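Local coordinates for rhusiopathiae surface protein B (Erysipelothrix rhusiopathiae, PDB 3V10) that probably binds collagen as a cell-wall-linked surface adhesin, this chain being its collagen-binding region, at residues I215-A221 against K258-T264. Coordinates in Å, arbitrary orientation, origin at the centre of the assembly. Residues are numbered along the deposited sequence.
Sequences IMVDVEA and KTTFTVT
Strands 216-221 and 260-264 pair antiparallel, their axes 4.5 Å apart at closest and 166° between their directions. Met216-Thr264, Asp218-Thr262 and Glu220-Thr260 are hydrogen-bonded pairs, each with two N-H...O bonds: Asp218 N to Thr262 O is 2.8 Å, Thr262 N to Asp218 O 2.9 Å. Val217-Val263 and Val219-Phe261 alternate with them as non-hydrogen-bonded pairs, with CA-CA distances of 4.5 and 4.9 Å. Beta-branched valine and threonine favour this extended backbone, whose alternation sends successive side chains to opposite faces.

Val217, Val219, Phe261 and Val263 form the buried face, where apolar groups need no polar partners. All three valines are t; Phe261 is m with chi2 -86°, bringing its CE1 to 3.7 Å from Val219 CG1, while Val217 CG1 lies at the ring edge, 4.4 Å from CD1 of Phe261.

The opposite face is mostly polar, with Met216 at one end; its Thr, Asp and Glu side chains find water or polar partners. Thr264 is p, placing OG1 2.9 Å from a water that donates to Thr262 O (2.7 Å) and, weakly, to Asp218 OD2 (2.8 Å). Thr262 CB packs 3.7 Å from Asp218 CB. Asp218 (m) hydrogen-bonds through OD1 to His227 ND1, Thr260 OG1 to Asn188 O; Glu220, extended to chi2, salt-bridges Lys191.

Within this DEv-IgG-fold domain of the collagen hug model, the pair is interior to a five-stranded antiparallel sheet: strand 224-229 flanks 215-221, strand 180-187 flanks 258-264, and the apolar face meets Phe233 of helix 230-236 and Ile251 of strand 246-251.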
ATOM      1  N   ILE A 215     -10.995 -14.696  -5.285  1.00 10.53           N
ATOM      2  CA  ILE A 215     -10.117 -15.767  -4.811  1.00 10.32           C
ATOM      3  C   ILE A 215      -9.617 -16.696  -5.907  1.00 11.55           C
ATOM      4  O   ILE A 215     -10.410 -17.280  -6.638  1.00 11.38           O
ATOM      5  CB  ILE A 215     -10.823 -16.632  -3.759  1.00 11.31           C
ATOM      6  CG1 ILE A 215     -11.267 -15.758  -2.583  1.00 10.18           C
ATOM      7  CG2 ILE A 215      -9.887 -17.731  -3.281  1.00 11.62           C
ATOM      8  CD1 ILE A 215     -12.092 -16.508  -1.557  1.00 10.98           C
ATOM      9  N   MET A 216      -8.299 -16.834  -6.001  1.00 11.29           N
ATOM     10  CA  MET A 216      -7.685 -17.717  -6.983  1.00 12.55           C
ATOM     11  C   MET A 216      -6.620 -18.519  -6.239  1.00 12.34           C
ATOM     12  O   MET A 216      -6.242 -18.163  -5.126  1.00  9.59           O
ATOM     13  CB  MET A 216      -7.054 -16.904  -8.117  1.00 11.76           C
ATOM     14  CG  MET A 216      -8.038 -16.014  -8.890  1.00 15.41           C
ATOM     15  SD  MET A 216      -9.223 -16.924  -9.915  1.00  9.97           S
ATOM     16  CE  MET A 216     -10.755 -16.474  -9.222  1.00 21.45           C
ATOM     17  N   VAL A 217      -6.139 -19.604  -6.834  1.00 11.15           N
ATOM     18  CA  VAL A 217      -5.131 -20.422  -6.162  1.00 11.50           C
ATOM     19  C   VAL A 217      -4.043 -20.914  -7.105  1.00 12.96           C
ATOM     20  O   VAL A 217      -4.339 -21.393  -8.191  1.00 15.92           O
ATOM     21  CB  VAL A 217      -5.770 -21.679  -5.518  1.00 11.54           C
ATOM     22  CG1 VAL A 217      -4.741 -22.419  -4.687  1.00 12.54           C
ATOM     23  CG2 VAL A 217      -6.971 -21.290  -4.672  1.00 13.79           C
ATOM     24  N   ASP A 218      -2.788 -20.779  -6.694  1.00 14.16           N
ATOM     25  CA  ASP A 218      -1.684 -21.292  -7.489  1.00 17.37           C
ATOM     26  C   ASP A 218      -1.366 -22.640  -6.861  1.00 18.06           C
ATOM     27  O   ASP A 218      -1.255 -22.750  -5.638  1.00 16.88           O
ATOM     28  CB  ASP A 218      -0.464 -20.376  -7.411  1.00 18.68           C
ATOM     29  CG  ASP A 218      -0.687 -19.057  -8.109  1.00 22.76           C
ATOM     30  OD1 ASP A 218      -1.071 -19.078  -9.296  1.00 25.47           O
ATOM     31  OD2 ASP A 218      -0.478 -18.000  -7.477  1.00 28.06           O
ATOM     32  N   VAL A 219      -1.254 -23.670  -7.694  1.00 17.12           N
ATOM     33  CA  VAL A 219      -0.962 -25.014  -7.214  1.00 17.39           C
ATOM     34  C   VAL A 219       0.306 -25.510  -7.886  1.00 18.21           C
ATOM     35  O   VAL A 219       0.328 -25.726  -9.097  1.00 17.29           O
ATOM     36  CB  VAL A 219      -2.116 -25.978  -7.545  1.00 17.44           C
ATOM     37  CG1 VAL A 219      -1.835 -27.363  -6.966  1.00 20.47           C
ATOM     38  CG2 VAL A 219      -3.414 -25.423  -6.999  1.00 19.64           C
ATOM     39  N   GLU A 220       1.362 -25.681  -7.096  1.00 19.23           N
ATOM     40  CA  GLU A 220       2.636 -26.140  -7.632  1.00 21.25           C
ATOM     41  C   GLU A 220       3.087 -27.458  -7.012  1.00 21.34           C
ATOM     42  O   GLU A 220       3.134 -27.602  -5.795  1.00 21.32           O
ATOM     43  CB  GLU A 220       3.714 -25.079  -7.409  1.00 22.52           C
ATOM     44  CG  GLU A 220       5.065 -25.460  -7.992  1.00 25.33           C
ATOM     45  CD  GLU A 220       6.128 -24.424  -7.719  1.00 27.75           C
ATOM     46  OE1 GLU A 220       6.456 -24.205  -6.531  1.00 29.93           O
ATOM     47  OE2 GLU A 220       6.634 -23.829  -8.694  1.00 28.87           O
ATOM     48  N   ALA A 221       3.416 -28.422  -7.863  1.00 22.61           N
ATOM     49  CA  ALA A 221       3.878 -29.722  -7.398  1.00 23.19           C
ATOM     50  C   ALA A 221       4.630 -30.412  -8.527  1.00 24.77           C
ATOM     51  O   ALA A 221       4.314 -30.217  -9.702  1.00 24.24           O
ATOM     52  CB  ALA A 221       2.699 -30.570  -6.948  1.00 22.59           C
ATOM     53  N   LYS A 258       3.455 -32.650  -0.511  1.00 20.06           N
ATOM     54  CA  LYS A 258       4.453 -32.143  -1.445  1.00 20.73           C
ATOM     55  C   LYS A 258       3.930 -31.122  -2.455  1.00 20.23           C
ATOM     56  O   LYS A 258       4.440 -31.020  -3.571  1.00 18.45           O
ATOM     57  CB  LYS A 258       5.086 -33.333  -2.173  1.00 21.71           C
ATOM     58  CG  LYS A 258       5.587 -34.405  -1.211  1.00 23.62           C
ATOM     59  CD  LYS A 258       6.090 -35.648  -1.930  1.00 26.97           C
ATOM     60  CE  LYS A 258       6.560 -36.693  -0.924  1.00 26.25           C
ATOM     61  NZ  LYS A 258       7.070 -37.931  -1.581  1.00 29.40           N
ATOM     62  N   THR A 259       2.930 -30.347  -2.051  1.00 17.57           N
ATOM     63  CA  THR A 259       2.344 -29.359  -2.944  1.00 17.64           C
ATOM     64  C   THR A 259       2.222 -27.995  -2.277  1.00 16.49           C
ATOM     65  O   THR A 259       1.796 -27.896  -1.127  1.00 15.97           O
ATOM     66  CB  THR A 259       0.946 -29.814  -3.412  1.00 16.15           C
ATOM     67  OG1 THR A 259       1.058 -31.067  -4.103  1.00 19.53           O
ATOM     68  CG2 THR A 259       0.326 -28.785  -4.347  1.00 18.34           C
ATOM     69  N   THR A 260       2.611 -26.952  -3.005  1.00 16.67           N
ATOM     70  CA  THR A 260       2.527 -25.589  -2.497  1.00 15.59           C
ATOM     71  C   THR A 260       1.254 -24.945  -3.028  1.00 16.52           C
ATOM     72  O   THR A 260       0.992 -24.968  -4.233  1.00 17.64           O
ATOM     73  CB  THR A 260       3.723 -24.732  -2.956  1.00 17.43           C
ATOM     74  OG1 THR A 260       4.938 -25.287  -2.442  1.00 18.20           O
ATOM     75  CG2 THR A 260       3.579 -23.299  -2.458  1.00 16.03           C
ATOM     76  N   PHE A 261       0.466 -24.377  -2.123  1.00 15.82           N
ATOM     77  CA  PHE A 261      -0.777 -23.717  -2.491  1.00 15.98           C
ATOM     78  C   PHE A 261      -0.675 -22.247  -2.140  1.00 15.63           C
ATOM     79  O   PHE A 261      -0.450 -21.892  -0.983  1.00 17.12           O
ATOM     80  CB  PHE A 261      -1.956 -24.330  -1.735  1.00 17.06           C
ATOM     81  CG  PHE A 261      -2.214 -25.767  -2.075  1.00 17.08           C
ATOM     82  CD1 PHE A 261      -3.005 -26.107  -3.166  1.00 16.51           C
ATOM     83  CD2 PHE A 261      -1.653 -26.782  -1.309  1.00 17.54           C
ATOM     84  CE1 PHE A 261      -3.238 -27.444  -3.491  1.00 19.55           C
ATOM     85  CE2 PHE A 261      -1.878 -28.118  -1.625  1.00 18.85           C
ATOM     86  CZ  PHE A 261      -2.674 -28.449  -2.719  1.00 17.79           C
ATOM     87  N   THR A 262      -0.827 -21.394  -3.143  1.00 14.79           N
ATOM     88  CA  THR A 262      -0.777 -19.961  -2.927  1.00 13.62           C
ATOM     89  C   THR A 262      -2.174 -19.415  -3.168  1.00 13.99           C
ATOM     90  O   THR A 262      -2.601 -19.259  -4.310  1.00 13.90           O
ATOM     91  CB  THR A 262       0.206 -19.277  -3.891  1.00 14.34           C
ATOM     92  OG1 THR A 262       1.492 -19.904  -3.785  1.00 14.64           O
ATOM     93  CG2 THR A 262       0.347 -17.802  -3.548  1.00 14.03           C
ATOM     94  N   VAL A 263      -2.892 -19.160  -2.079  1.00 12.61           N
ATOM     95  CA  VAL A 263      -4.242 -18.621  -2.160  1.00 11.31           C
ATOM     96  C   VAL A 263      -4.159 -17.099  -2.199  1.00 12.64           C
ATOM     97  O   VAL A 263      -3.588 -16.479  -1.299  1.00 11.90           O
ATOM     98  CB  VAL A 263      -5.092 -19.043  -0.931  1.00 10.13           C
ATOM     99  CG1 VAL A 263      -6.482 -18.435  -1.019  1.00 11.25           C
ATOM    100  CG2 VAL A 263      -5.187 -20.564  -0.857  1.00  8.51           C
ATOM    101  N   THR A 264      -4.722 -16.496  -3.243  1.00 10.66           N
ATOM    102  CA  THR A 264      -4.710 -15.047  -3.364  1.00 11.54           C
ATOM    103  C   THR A 264      -6.134 -14.507  -3.389  1.00  9.18           C
ATOM    104  O   THR A 264      -7.068 -15.199  -3.790  1.00  8.61           O
ATOM    105  CB  THR A 264      -3.972 -14.587  -4.647  1.00 12.61           C
ATOM    106  OG1 THR A 264      -4.615 -15.140  -5.802  1.00 10.43           O
ATOM    107  CG2 THR A 264      -2.519 -15.048  -4.612  1.00 13.84           C
TER
HETATM  108  O   HOH W   1      -3.013 -17.540  -6.373  1.00 24.88           O